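Side-chain contacts in protein angel homolog 2 (Homo sapiens, PDB 6RW0), which acts as a 2',3'-cyclic phosphatase of the CCR4 family and probably binds the 3' untranslated regions of mRNAs: residues H125-M130 and F148-V153; L176-I181 and C186-V191; T208-L213 and S243-F248; A215-V220 and C229-C234; F248-K253 and Y365-A370. All blocks are in the same frame, centred on the assembly; numbering follows the deposited sequence. Where two conformers were deposited one is given.

How the contacts relate
Contact 1 lies at the surface and joins strands of two different sheets. Contact 2 is partly buried and is the only one of the five with hydrogen bonds across its segments, since it pairs neighbouring strands of one sheet. Contacts 3, 4 and 5 are buried, apolar meetings of helices with each other or with that sheet. Contacts 3 and 4 share helix 203-220, while contacts 3 and 5 share helix 244-251 and residue F248. The second sheet runs through contacts 1, 2, 4 and 5: 148-153 pairs with 176-181, 186-191 with 229-234, and 229-234 with 365-370. A polar His-Glu pair at the surface gives way to branched aliphatic, methionine and phenylalanine side chains inside.

Contact 1: residues H125-M130 and F148-V153; sequences HCEYKM and FSLLSV
L150 sets its CD2 methyl against a polar pair on the facing strand, 3.7 Å from E127 OE2 and 3.9 Å from H125 NE2. The methyl comes obliquely to the imidazole, and the leucine and histidine side chains cross at about a right angle. V153 continues the apolar side, its CG2 lying 3.9 Å from E127 CD. No hydrogen bond spans the two strands; the methyls cross over the polar groups and touch them by packing alone.

Those polar groups are held by each other. H125 and E127 are two apart on a strand and so project from the same side, which lets H125 NE2 donate to E127 OE2 at 2.9 Å. The oxygen sits in the ring plane but is met on its anti side, with the nitrogen 32° out of the carboxylate plane. A bend at chi2 of E127 (-71°) turns the carboxylate back toward the histidine. The bond gives one N-H of H125 and one oxygen of E127 a polar partner beside the apolar methyls.

F143 meets the imidazole ring as well. Strand 124-130 is the outermost of its sheet and bonds to strand 137-144; strand 148-157 belongs to the second sheet and bonds to strand 171-179. The axes of 125-130 and 148-153 approach to 9.9 Å, their directions 28° apart, as facing layers of the sandwich.

Contact 2: residues L176-I181 and C186-V191; sequences LLQPKI and CPAICV
A beta hairpin of strands 171-179 and 189-195 is closed here by the hydrogen-bonded pair L177 and I189. L177 N donates to I189 O and I189 N returns to L177 O, both at 2.9 Å and close to straight. L176 and C190 follow as the non-hydrogen-bonded pair.

With CG of L176 anti to the backbone N (chi1 -169°), its CD1 swings across to A188 CB at 3.7 Å, where the small alanine accepts it; V220 of helix 203-220 packs on the same leucine. On the other face L177 CD1 reaches obliquely to V191 CG2 at 4.0 Å, and P179 CG lies 3.9 Å from I189 CD1. F50 covers P179 and I189, so bulky aliphatic residues suit this side.

Beyond the paired residues, backbone bonding gives way to side chains. P179 has no N-H to offer, and its CD comes 3.3 Å from P187 O, a buried oxygen without a polar partner. Q178, bent at chi2, reaches back across the hairpin: NE2 donates to C186 O at 3.1 Å from above the carbonyl plane, 50° out of it. I181 CD1 packs on C186 SG at 3.6 Å. This is an antiparallel beta hairpin within the second sheet of the DNase I-like fold, between strands 148-157 and 231-236.

Contact 3: residues T208-L213 and S243-F248; sequences TQLAML and SPLYSF
L210 carries the contact on one helix, pushing a single methyl, CD2, between two residues of the other. That methyl is 3.9 Å from L245 CG and 3.7 Å from F248 CD2. The two leucines reach toward each other tip to tip, whereas L210 and F248 slide past each other in opposite directions, and the methyl meets the ring at its edge, near its plane. CG of F248 is anti to the backbone N (chi1 172°), which carries the ring out toward helix 203-220. L245 and F248 are three residues apart, hence close together on one side of their helix, and a branched leucine tip suits the groove between them.

This small apolar patch is the tight part. Beyond it contact falls off: A211 CB, next to L210, stays 6.0 Å from segment 243-248. P244 and S247 are partly exposed and take no part in the contact. At the helix start the buried S243 is the N-cap, its OG accepting from Y246 N at 3.2 Å, a place suited to a short hydroxyl side chain. Y246 itself turns from the leucines to meet H342 and Y365.

Around the patch, L207 and L214 of helix 203-220 add to the packing against L245 and F248, respectively. H332 meets the F248 ring edge-to-face, and L254 of strand 253-255 also packs on F248.

Contact 4: residues A215-V220 and C229-C234; sequences AEISSV and CPIVMC. With K (potassium ion), chain C.
I217 lays its two branches over two residues of the strand beneath: CG2 on I231 CD1, 3.8 Å away, and CD1 on M233 SD, also at 3.8 Å. The contact belongs to a beta-alpha-beta crossover, in which strand 189-195 leads through helix 203-220 to strand 231-236, parallel to the first and next to it in the sheet.

I231 and M233 are two apart and so send their side chains to the same face, the one the helix covers. The two isoleucines cross obliquely, and CG2 of I217 also lies 4.0 Å from I231 CG1. Methionine meets I217 at about a right angle: the extended run from CB through CG brings SD to I217 CD1, and chi3 (75°) then turns CE aside. Branched isoleucines and a flexible methionine make this an apolar meeting. A192 of strand 189-195 touches both I217 and M233, which joins the helix to both strands of the crossover.

On another side of the helix end, S219 binds a potassium ion. With OG anti to the backbone N (chi1 -172°) and thus beside the carbonyl carbon, the residue chelates it through O at 2.7 Å and OG at 3.0 Å; a water is a further ligand of the potassium, its oxygen at 2.7 Å.

Contact 5: residues F248-K253 and Y365-A370; sequences FIKEGK and YIFYSA
I249 enters from helix 244-251 with its CB directed at F367 on strand 359-369, and there it divides. CG2, anti to the backbone N, stands over the middle of the F367 ring, 3.6 Å from its centroid and only 7° off the ring normal: a CH-pi contact in which one methyl touches all six carbons. CG1 runs past L210 of helix 203-220. At the tip, CD1 stays on the same side of the ring, out past its CE2-CZ margin, 3.8 Å from F367 CE2. A beta-branched residue suits the place, since it meets both the centre and the margin of the ring.

K250 comes in at the ring edge instead. Its chain curls through three successive bends; the aliphatic CD is what meets the edge, 3.9 Å from F367 CE1, while NZ is hydrogen-bonded to Y246 OH. M233 of the adjacent strand packs beside both I249 and F367. Such apolar helix-on-sheet packing is typical of the outer layers of the DNase I-like alpha/beta sandwich.

Contact 1: residues H125-M130 and F148-V153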
# COMPACT_ATOMS: atom_id res chain seq x y z
N HIS A 125 -9.87 1.20 16.47
CA HIS A 125 -9.83 -0.26 16.60
C HIS A 125 -8.72 -0.70 15.64
O HIS A 125 -8.79 -0.31 14.53
CB HIS A 125 -11.15 -0.87 16.20
CG HIS A 125 -11.03 -2.34 16.26
ND1 HIS A 125 -10.97 -2.99 17.43
CD2 HIS A 125 -10.80 -3.26 15.32
CE1 HIS A 125 -10.78 -4.25 17.22
NE2 HIS A 125 -10.72 -4.42 15.96
N CYS A 126 -7.79 -1.54 16.06
CA CYS A 126 -6.63 -1.92 15.27
C CYS A 126 -6.62 -3.41 14.96
O CYS A 126 -6.85 -4.23 15.85
CB CYS A 126 -5.34 -1.60 16.04
SG CYS A 126 -5.15 0.15 16.45
N GLU A 127 -6.32 -3.75 13.70
CA GLU A 127 -6.14 -5.13 13.28
C GLU A 127 -4.80 -5.29 12.58
O GLU A 127 -4.45 -4.49 11.70
CB GLU A 127 -7.27 -5.57 12.33
CG GLU A 127 -8.64 -5.68 12.99
CD GLU A 127 -8.77 -6.86 13.95
OE1 GLU A 127 -7.91 -7.78 13.94
OE2 GLU A 127 -9.76 -6.87 14.72
N TYR A 128 -4.06 -6.33 12.94
CA TYR A 128 -2.69 -6.52 12.48
C TYR A 128 -2.54 -7.83 11.74
O TYR A 128 -3.19 -8.83 12.05
CB TYR A 128 -1.77 -6.57 13.70
CG TYR A 128 -0.27 -6.66 13.50
CD1 TYR A 128 0.42 -5.75 12.72
CD2 TYR A 128 0.47 -7.62 14.19
CE1 TYR A 128 1.80 -5.81 12.61
CE2 TYR A 128 1.84 -7.69 14.08
CZ TYR A 128 2.50 -6.78 13.29
OH TYR A 128 3.87 -6.86 13.22
N LYS A 129 -1.64 -7.83 10.77
CA LYS A 129 -1.19 -9.06 10.13
C LYS A 129 0.32 -8.97 9.93
O LYS A 129 0.80 -8.19 9.11
CB LYS A 129 -1.90 -9.31 8.81
CG LYS A 129 -1.44 -10.56 8.08
CD LYS A 129 -1.64 -11.82 8.93
CE LYS A 129 -1.19 -13.05 8.18
NZ LYS A 129 -1.24 -14.26 9.04
N MET A 130 1.06 -9.79 10.67
CA MET A 130 2.51 -9.82 10.59
C MET A 130 2.96 -10.67 9.41
O MET A 130 2.32 -11.66 9.06
CB MET A 130 3.06 -10.46 11.87
CG MET A 130 4.54 -10.29 12.08
SD MET A 130 5.00 -11.00 13.68
CE MET A 130 4.47 -12.70 13.52
N PHE A 148 -17.11 3.54 12.12
CA PHE A 148 -17.43 2.25 11.49
C PHE A 148 -17.56 1.11 12.49
O PHE A 148 -16.99 1.17 13.55
CB PHE A 148 -16.29 1.74 10.59
CG PHE A 148 -15.81 2.67 9.52
CD1 PHE A 148 -16.39 2.66 8.27
CD2 PHE A 148 -14.76 3.53 9.75
CE1 PHE A 148 -15.93 3.51 7.29
CE2 PHE A 148 -14.32 4.39 8.76
CZ PHE A 148 -14.90 4.37 7.53
N SER A 149 -18.32 0.09 12.10
CA SER A 149 -18.29 -1.21 12.75
C SER A 149 -17.56 -2.21 11.86
O SER A 149 -17.52 -2.08 10.64
CB SER A 149 -19.70 -1.76 12.99
OG SER A 149 -20.43 -0.94 13.90
N LEU A 150 -16.98 -3.22 12.49
CA LEU A 150 -16.20 -4.23 11.78
C LEU A 150 -17.10 -5.40 11.40
O LEU A 150 -17.71 -6.02 12.28
CB LEU A 150 -15.09 -4.70 12.70
CG LEU A 150 -14.12 -5.74 12.17
CD1 LEU A 150 -13.45 -5.29 10.89
CD2 LEU A 150 -13.11 -6.00 13.28
N LEU A 151 -17.14 -5.72 10.11
CA LEU A 151 -17.89 -6.88 9.66
C LEU A 151 -17.02 -8.12 9.52
O LEU A 151 -17.46 -9.23 9.85
CB LEU A 151 -18.58 -6.58 8.32
CG LEU A 151 -19.56 -5.41 8.37
CD1 LEU A 151 -20.21 -5.22 7.01
CD2 LEU A 151 -20.61 -5.64 9.43
N SER A 152 -15.80 -7.98 9.00
CA SER A 152 -14.92 -9.13 8.86
C SER A 152 -13.47 -8.69 8.74
O SER A 152 -13.16 -7.58 8.29
CB SER A 152 -15.30 -9.99 7.65
OG SER A 152 -15.14 -9.29 6.44
N VAL A 153 -12.59 -9.60 9.16
CA VAL A 153 -11.14 -9.44 9.08
C VAL A 153 -10.61 -10.58 8.24
O VAL A 153 -10.86 -11.75 8.53
CB VAL A 153 -10.52 -9.47 10.49
CG1 VAL A 153 -9.00 -9.25 10.39
CG2 VAL A 153 -11.18 -8.45 11.39

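Contact 2: residues L176-I181 and C186-V191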
# COMPACT_ATOMS: atom_id res chain seq x y z
N LEU A 176 -13.69 -5.58 6.07
CA LEU A 176 -14.99 -5.12 5.59
C LEU A 176 -15.61 -4.32 6.74
O LEU A 176 -15.76 -4.85 7.84
CB LEU A 176 -15.87 -6.28 5.17
CG LEU A 176 -17.11 -5.82 4.41
CD1 LEU A 176 -16.81 -5.19 3.05
CD2 LEU A 176 -18.06 -7.01 4.24
N LEU A 177 -15.90 -3.06 6.47
CA LEU A 177 -16.37 -2.10 7.49
C LEU A 177 -17.78 -1.60 7.17
O LEU A 177 -18.06 -1.41 6.03
CB LEU A 177 -15.43 -0.89 7.53
CG LEU A 177 -13.96 -1.18 7.81
CD1 LEU A 177 -13.18 0.12 7.81
CD2 LEU A 177 -13.77 -1.90 9.13
N GLN A 178 -18.61 -1.40 8.18
CA GLN A 178 -19.96 -0.86 7.99
C GLN A 178 -19.94 0.59 8.48
O GLN A 178 -19.72 0.80 9.65
CB GLN A 178 -20.99 -1.67 8.76
CG GLN A 178 -22.40 -1.18 8.54
CD GLN A 178 -22.80 -1.26 7.09
OE1 GLN A 178 -22.53 -2.23 6.42
NE2 GLN A 178 -23.40 -0.21 6.57
N PRO A 179 -20.17 1.60 7.61
CA PRO A 179 -20.25 2.97 8.07
C PRO A 179 -21.34 3.13 9.14
O PRO A 179 -22.36 2.57 8.97
CB PRO A 179 -20.60 3.75 6.80
CG PRO A 179 -20.03 2.91 5.71
CD PRO A 179 -20.28 1.49 6.17
N LYS A 180 -21.07 3.89 10.20
CA LYS A 180 -22.02 4.10 11.31
C LYS A 180 -22.90 5.31 11.00
O LYS A 180 -22.53 6.39 11.40
CB LYS A 180 -21.25 4.34 12.60
CG LYS A 180 -20.84 3.08 13.31
CD LYS A 180 -20.54 3.29 14.75
CE LYS A 180 -20.03 2.03 15.38
NZ LYS A 180 -19.52 2.27 16.74
N ILE A 181 -24.02 5.10 10.32
CA ILE A 181 -25.02 6.15 9.99
C ILE A 181 -26.42 5.55 10.09
O ILE A 181 -26.51 4.32 10.14
CB ILE A 181 -24.76 6.77 8.60
CG1 ILE A 181 -24.72 5.73 7.50
CG2 ILE A 181 -23.50 7.60 8.58
CD1 ILE A 181 -24.12 6.26 6.25
N CYS A 186 -26.94 1.81 3.54
CA CYS A 186 -25.57 2.21 3.20
C CYS A 186 -24.72 0.96 2.96
O CYS A 186 -24.76 0.01 3.75
CB CYS A 186 -24.99 3.05 4.33
SG CYS A 186 -23.28 3.56 4.10
N PRO A 187 -23.97 0.92 1.87
CA PRO A 187 -23.10 -0.24 1.66
C PRO A 187 -21.95 -0.26 2.64
O PRO A 187 -21.54 0.75 3.22
CB PRO A 187 -22.58 -0.05 0.23
CG PRO A 187 -22.58 1.41 0.04
CD PRO A 187 -23.82 1.91 0.78
N ALA A 188 -21.39 -1.46 2.78
CA ALA A 188 -20.11 -1.61 3.44
C ALA A 188 -19.00 -1.02 2.57
O ALA A 188 -19.17 -0.78 1.37
CB ALA A 188 -19.82 -3.09 3.66
N ILE A 189 -17.85 -0.81 3.20
CA ILE A 189 -16.63 -0.38 2.53
C ILE A 189 -15.55 -1.42 2.79
O ILE A 189 -15.35 -1.85 3.92
CB ILE A 189 -16.17 1.01 3.00
CG1 ILE A 189 -17.28 2.02 2.70
CG2 ILE A 189 -14.86 1.41 2.34
CD1 ILE A 189 -17.02 3.38 3.27
N CYS A 190 -14.85 -1.81 1.73
CA CYS A 190 -13.78 -2.78 1.81
C CYS A 190 -12.46 -2.04 1.79
O CYS A 190 -12.18 -1.31 0.83
CB CYS A 190 -13.88 -3.72 0.61
SG CYS A 190 -12.58 -4.95 0.56
N VAL A 191 -11.65 -2.21 2.83
CA VAL A 191 -10.35 -1.56 2.94
C VAL A 191 -9.27 -2.62 2.90
O VAL A 191 -9.29 -3.56 3.71
CB VAL A 191 -10.23 -0.73 4.23
CG1 VAL A 191 -8.86 -0.07 4.31
CG2 VAL A 191 -11.33 0.31 4.31

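Contact 3: residues T208-L213 and S243-F248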
# COMPACT_ATOMS: atom_id res chain seq x y z
N THR A 208 2.05 -12.00 -8.67
CA THR A 208 1.27 -13.07 -8.05
C THR A 208 0.77 -12.65 -6.68
O THR A 208 -0.38 -12.93 -6.32
CB THR A 208 2.10 -14.35 -7.98
OG1 THR A 208 2.58 -14.70 -9.29
CG2 THR A 208 1.28 -15.53 -7.49
N GLN A 209 1.61 -11.97 -5.89
CA GLN A 209 1.16 -11.40 -4.62
C GLN A 209 0.00 -10.44 -4.84
O GLN A 209 -1.02 -10.49 -4.14
CB GLN A 209 2.33 -10.71 -3.92
CG GLN A 209 3.42 -11.66 -3.47
CD GLN A 209 4.51 -11.00 -2.65
OE1 GLN A 209 4.66 -9.78 -2.66
NE2 GLN A 209 5.28 -11.81 -1.93
N LEU A 210 0.14 -9.54 -5.81
CA LEU A 210 -0.96 -8.63 -6.11
C LEU A 210 -2.23 -9.39 -6.48
O LEU A 210 -3.33 -9.06 -6.01
CB LEU A 210 -0.55 -7.68 -7.24
CG LEU A 210 -1.63 -6.74 -7.73
CD1 LEU A 210 -2.05 -5.78 -6.63
CD2 LEU A 210 -1.17 -5.97 -8.95
N ALA A 211 -2.11 -10.42 -7.32
CA ALA A 211 -3.28 -11.21 -7.70
C ALA A 211 -3.94 -11.83 -6.47
O ALA A 211 -5.17 -11.92 -6.40
CB ALA A 211 -2.87 -12.30 -8.69
N MET A 212 -3.14 -12.29 -5.51
CA MET A 212 -3.69 -12.87 -4.29
C MET A 212 -4.47 -11.83 -3.49
O MET A 212 -5.55 -12.13 -2.97
CB MET A 212 -2.57 -13.49 -3.46
CG MET A 212 -1.98 -14.72 -4.12
SD MET A 212 -0.41 -15.26 -3.42
CE MET A 212 -0.97 -16.13 -2.06
N LEU A 213 -3.94 -10.61 -3.38
CA LEU A 213 -4.69 -9.55 -2.70
C LEU A 213 -5.98 -9.23 -3.46
O LEU A 213 -7.05 -9.11 -2.86
CB LEU A 213 -3.84 -8.29 -2.58
CG LEU A 213 -4.48 -7.17 -1.75
CD1 LEU A 213 -4.58 -7.58 -0.29
CD2 LEU A 213 -3.68 -5.90 -1.90
N SER A 243 4.52 1.80 -14.37
CA SER A 243 5.09 0.48 -14.53
C SER A 243 4.01 -0.50 -14.98
O SER A 243 2.81 -0.23 -14.83
CB SER A 243 5.67 -0.01 -13.21
OG SER A 243 4.68 -0.14 -12.20
N PRO A 244 4.40 -1.65 -15.52
CA PRO A 244 3.37 -2.66 -15.86
C PRO A 244 2.46 -3.02 -14.70
O PRO A 244 1.25 -3.15 -14.89
CB PRO A 244 4.20 -3.85 -16.36
CG PRO A 244 5.43 -3.20 -16.95
CD PRO A 244 5.73 -2.04 -16.03
N LEU A 245 3.00 -3.18 -13.50
CA LEU A 245 2.16 -3.52 -12.36
C LEU A 245 1.17 -2.39 -12.05
O LEU A 245 -0.02 -2.64 -11.82
CB LEU A 245 3.04 -3.87 -11.18
CG LEU A 245 2.29 -4.37 -9.95
CD1 LEU A 245 3.10 -5.41 -9.17
CD2 LEU A 245 1.87 -3.23 -9.01
N TYR A 246 1.64 -1.14 -12.06
CA TYR A 246 0.75 -0.01 -11.83
C TYR A 246 -0.33 0.05 -12.90
O TYR A 246 -1.51 0.25 -12.59
CB TYR A 246 1.56 1.28 -11.86
CG TYR A 246 0.71 2.52 -11.71
CD1 TYR A 246 0.40 3.02 -10.45
CD2 TYR A 246 0.18 3.16 -12.82
CE1 TYR A 246 -0.39 4.15 -10.31
CE2 TYR A 246 -0.61 4.29 -12.68
CZ TYR A 246 -0.90 4.77 -11.42
OH TYR A 246 -1.69 5.88 -11.26
N SER A 247 0.06 -0.11 -14.17
CA SER A 247 -0.90 -0.03 -15.26
C SER A 247 -1.96 -1.11 -15.13
O SER A 247 -3.14 -0.88 -15.43
CB SER A 247 -0.17 -0.14 -16.59
OG SER A 247 0.75 0.92 -16.74
N PHE A 248 -1.56 -2.31 -14.70
CA PHE A 248 -2.53 -3.38 -14.48
C PHE A 248 -3.58 -2.96 -13.46
O PHE A 248 -4.79 -3.15 -13.68
CB PHE A 248 -1.80 -4.66 -14.04
CG PHE A 248 -2.74 -5.76 -13.61
CD1 PHE A 248 -3.75 -6.18 -14.45
CD2 PHE A 248 -2.62 -6.35 -12.37
CE1 PHE A 248 -4.64 -7.16 -14.07
CE2 PHE A 248 -3.51 -7.35 -11.98
CZ PHE A 248 -4.51 -7.75 -12.83

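Contact 4: residues A215-V220 and C229-C234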
# COMPACT_ATOMS: atom_id res chain seq x y z
N ALA A 215 -7.70 -11.14 -5.42
CA ALA A 215 -8.67 -12.23 -5.25
C ALA A 215 -9.37 -12.14 -3.90
O ALA A 215 -10.57 -12.36 -3.81
CB ALA A 215 -7.98 -13.58 -5.41
N GLU A 216 -8.63 -11.82 -2.84
CA GLU A 216 -9.28 -11.67 -1.54
C GLU A 216 -10.29 -10.52 -1.58
O GLU A 216 -11.41 -10.65 -1.08
CB GLU A 216 -8.25 -11.44 -0.44
CG GLU A 216 -8.86 -11.47 0.95
CD GLU A 216 -9.21 -12.86 1.42
OE1 GLU A 216 -8.69 -13.86 0.85
OE2 GLU A 216 -10.00 -12.97 2.36
N ILE A 217 -9.91 -9.40 -2.19
CA ILE A 217 -10.84 -8.27 -2.31
C ILE A 217 -12.08 -8.67 -3.10
O ILE A 217 -13.21 -8.31 -2.73
CB ILE A 217 -10.14 -7.06 -2.96
CG1 ILE A 217 -9.01 -6.57 -2.05
CG2 ILE A 217 -11.16 -5.97 -3.23
CD1 ILE A 217 -8.12 -5.52 -2.71
N SER A 218 -11.89 -9.41 -4.18
CA SER A 218 -13.04 -9.82 -4.98
C SER A 218 -14.02 -10.65 -4.17
O SER A 218 -15.24 -10.57 -4.39
CB SER A 218 -12.59 -10.60 -6.20
OG SER A 218 -13.71 -11.16 -6.85
N SER A 219 -13.53 -11.46 -3.24
CA SER A 219 -14.44 -12.26 -2.43
C SER A 219 -15.08 -11.43 -1.33
O SER A 219 -16.28 -11.56 -1.06
CB SER A 219 -13.68 -13.44 -1.85
OG SER A 219 -14.59 -14.31 -1.21
N VAL A 220 -14.30 -10.58 -0.66
CA VAL A 220 -14.81 -9.83 0.49
C VAL A 220 -15.77 -8.73 0.05
O VAL A 220 -16.78 -8.48 0.72
CB VAL A 220 -13.62 -9.28 1.30
CG1 VAL A 220 -14.11 -8.35 2.40
CG2 VAL A 220 -12.80 -10.42 1.87
N CYS A 229 -18.83 -3.66 -3.40
CA CYS A 229 -18.97 -2.49 -2.54
C CYS A 229 -17.77 -1.58 -2.79
O CYS A 229 -16.80 -1.98 -3.43
CB CYS A 229 -19.05 -2.90 -1.08
SG CYS A 229 -17.51 -3.53 -0.39
N PRO A 230 -17.82 -0.34 -2.30
CA PRO A 230 -16.66 0.55 -2.49
C PRO A 230 -15.40 -0.05 -1.89
O PRO A 230 -15.44 -0.64 -0.81
CB PRO A 230 -17.07 1.83 -1.76
CG PRO A 230 -18.57 1.84 -1.81
CD PRO A 230 -18.95 0.36 -1.67
N ILE A 231 -14.29 0.12 -2.61
CA ILE A 231 -12.98 -0.40 -2.23
C ILE A 231 -12.00 0.75 -2.09
O ILE A 231 -11.94 1.63 -2.95
CB ILE A 231 -12.46 -1.38 -3.30
CG1 ILE A 231 -13.36 -2.61 -3.35
CG2 ILE A 231 -11.01 -1.78 -3.06
CD1 ILE A 231 -13.36 -3.29 -4.68
N VAL A 232 -11.22 0.71 -1.02
CA VAL A 232 -10.01 1.52 -0.88
C VAL A 232 -8.87 0.55 -0.66
O VAL A 232 -8.90 -0.24 0.29
CB VAL A 232 -10.12 2.53 0.27
CG1 VAL A 232 -8.85 3.36 0.33
CG2 VAL A 232 -11.32 3.42 0.09
N MET A 233 -7.88 0.57 -1.56
CA MET A 233 -6.75 -0.35 -1.54
C MET A 233 -5.48 0.48 -1.39
O MET A 233 -5.10 1.21 -2.31
CB MET A 233 -6.70 -1.23 -2.79
CG MET A 233 -5.51 -2.17 -2.81
SD MET A 233 -5.47 -3.29 -4.22
CE MET A 233 -4.98 -2.20 -5.55
N CYS A 234 -4.84 0.36 -0.23
CA CYS A 234 -3.65 1.12 0.11
C CYS A 234 -2.43 0.22 0.16
O CYS A 234 -2.53 -1.00 0.35
CB CYS A 234 -3.78 1.72 1.51
SG CYS A 234 -5.14 2.87 1.71
K K C . -17.51 -13.90 -1.52
O HOH W 1 -20.08 -13.12 -1.16

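Contact 5: residues F248-K253 and Y365-A370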
# COMPACT_ATOMS: atom_id res chain seq x y z
N PHE A 248 -1.56 -2.31 -14.70
CA PHE A 248 -2.53 -3.38 -14.48
C PHE A 248 -3.58 -2.96 -13.46
O PHE A 248 -4.79 -3.15 -13.68
CB PHE A 248 -1.80 -4.66 -14.04
CG PHE A 248 -2.74 -5.76 -13.61
CD1 PHE A 248 -3.75 -6.18 -14.45
CD2 PHE A 248 -2.62 -6.35 -12.37
CE1 PHE A 248 -4.64 -7.16 -14.07
CE2 PHE A 248 -3.51 -7.35 -11.98
CZ PHE A 248 -4.51 -7.75 -12.83
N ILE A 249 -3.15 -2.38 -12.34
CA ILE A 249 -4.12 -1.95 -11.33
C ILE A 249 -5.08 -0.93 -11.93
O ILE A 249 -6.30 -1.03 -11.77
CB ILE A 249 -3.40 -1.38 -10.09
CG1 ILE A 249 -2.59 -2.49 -9.42
CG2 ILE A 249 -4.42 -0.79 -9.10
CD1 ILE A 249 -1.69 -2.01 -8.29
N LYS A 250 -4.54 0.07 -12.63
CA LYS A 250 -5.37 1.17 -13.10
C LYS A 250 -6.28 0.76 -14.25
O LYS A 250 -7.42 1.24 -14.35
CB LYS A 250 -4.48 2.31 -13.60
CG LYS A 250 -3.66 3.01 -12.56
CD LYS A 250 -4.51 3.80 -11.59
CE LYS A 250 -5.06 5.08 -12.22
NZ LYS A 250 -4.01 6.08 -12.60
N GLU A 251 -5.80 -0.08 -15.16
CA GLU A 251 -6.56 -0.41 -16.36
C GLU A 251 -7.39 -1.68 -16.23
O GLU A 251 -8.35 -1.85 -16.99
CB GLU A 251 -5.62 -0.54 -17.57
CG GLU A 251 -4.76 0.69 -17.81
CD GLU A 251 -5.57 1.96 -18.01
OE1 GLU A 251 -6.67 1.88 -18.60
OE2 GLU A 251 -5.11 3.03 -17.58
N GLY A 252 -7.05 -2.56 -15.29
CA GLY A 252 -7.73 -3.83 -15.20
C GLY A 252 -7.30 -4.84 -16.23
O GLY A 252 -7.98 -5.86 -16.41
N LYS A 253 -6.20 -4.59 -16.94
CA LYS A 253 -5.69 -5.51 -17.94
C LYS A 253 -4.20 -5.30 -18.08
O LYS A 253 -3.68 -4.20 -17.86
CB LYS A 253 -6.38 -5.36 -19.30
CG LYS A 253 -6.35 -3.99 -19.91
CD LYS A 253 -7.28 -3.95 -21.13
CE LYS A 253 -6.52 -3.60 -22.41
NZ LYS A 253 -7.38 -3.58 -23.63
N TYR A 365 0.65 4.03 -2.60
CA TYR A 365 -0.56 4.44 -3.30
C TYR A 365 -1.78 4.32 -2.40
O TYR A 365 -1.84 3.49 -1.49
CB TYR A 365 -0.82 3.53 -4.52
CG TYR A 365 0.33 3.53 -5.49
CD1 TYR A 365 0.39 4.47 -6.50
CD2 TYR A 365 1.38 2.62 -5.38
CE1 TYR A 365 1.45 4.51 -7.39
CE2 TYR A 365 2.45 2.66 -6.27
CZ TYR A 365 2.48 3.61 -7.26
OH TYR A 365 3.54 3.65 -8.12
N ILE A 366 -2.79 5.13 -2.71
CA ILE A 366 -4.17 4.88 -2.30
C ILE A 366 -4.98 4.75 -3.58
O ILE A 366 -5.12 5.72 -4.34
CB ILE A 366 -4.74 5.99 -1.40
CG1 ILE A 366 -3.94 6.15 -0.11
CG2 ILE A 366 -6.19 5.64 -1.05
CD1 ILE A 366 -4.32 7.37 0.74
N PHE A 367 -5.48 3.55 -3.85
CA PHE A 367 -6.38 3.29 -4.96
C PHE A 367 -7.80 3.19 -4.42
O PHE A 367 -8.02 2.79 -3.27
CB PHE A 367 -6.02 1.97 -5.64
CG PHE A 367 -4.66 1.97 -6.29
CD1 PHE A 367 -4.46 2.62 -7.49
CD2 PHE A 367 -3.61 1.24 -5.73
CE1 PHE A 367 -3.22 2.58 -8.11
CE2 PHE A 367 -2.37 1.18 -6.36
CZ PHE A 367 -2.17 1.87 -7.54
N TYR A 368 -8.78 3.59 -5.24
CA TYR A 368 -10.16 3.57 -4.79
C TYR A 368 -11.11 3.31 -5.95
O TYR A 368 -10.81 3.63 -7.10
CB TYR A 368 -10.53 4.89 -4.09
CG TYR A 368 -10.51 6.11 -5.00
CD1 TYR A 368 -11.69 6.64 -5.51
CD2 TYR A 368 -9.31 6.74 -5.34
CE1 TYR A 368 -11.68 7.76 -6.34
CE2 TYR A 368 -9.29 7.85 -6.17
CZ TYR A 368 -10.48 8.36 -6.67
OH TYR A 368 -10.48 9.46 -7.49
N SER A 369 -12.26 2.71 -5.62
CA SER A 369 -13.31 2.47 -6.60
C SER A 369 -13.83 3.78 -7.15
O SER A 369 -14.28 4.63 -6.39
CB SER A 369 -14.50 1.84 -5.89
OG SER A 369 -14.21 0.53 -5.52
N ALA A 370 -13.85 3.90 -8.47
CA ALA A 370 -14.34 5.15 -9.05
C ALA A 370 -14.96 4.93 -10.42
O ALA A 370 -14.58 4.02 -11.16
CB ALA A 370 -13.22 6.19 -9.16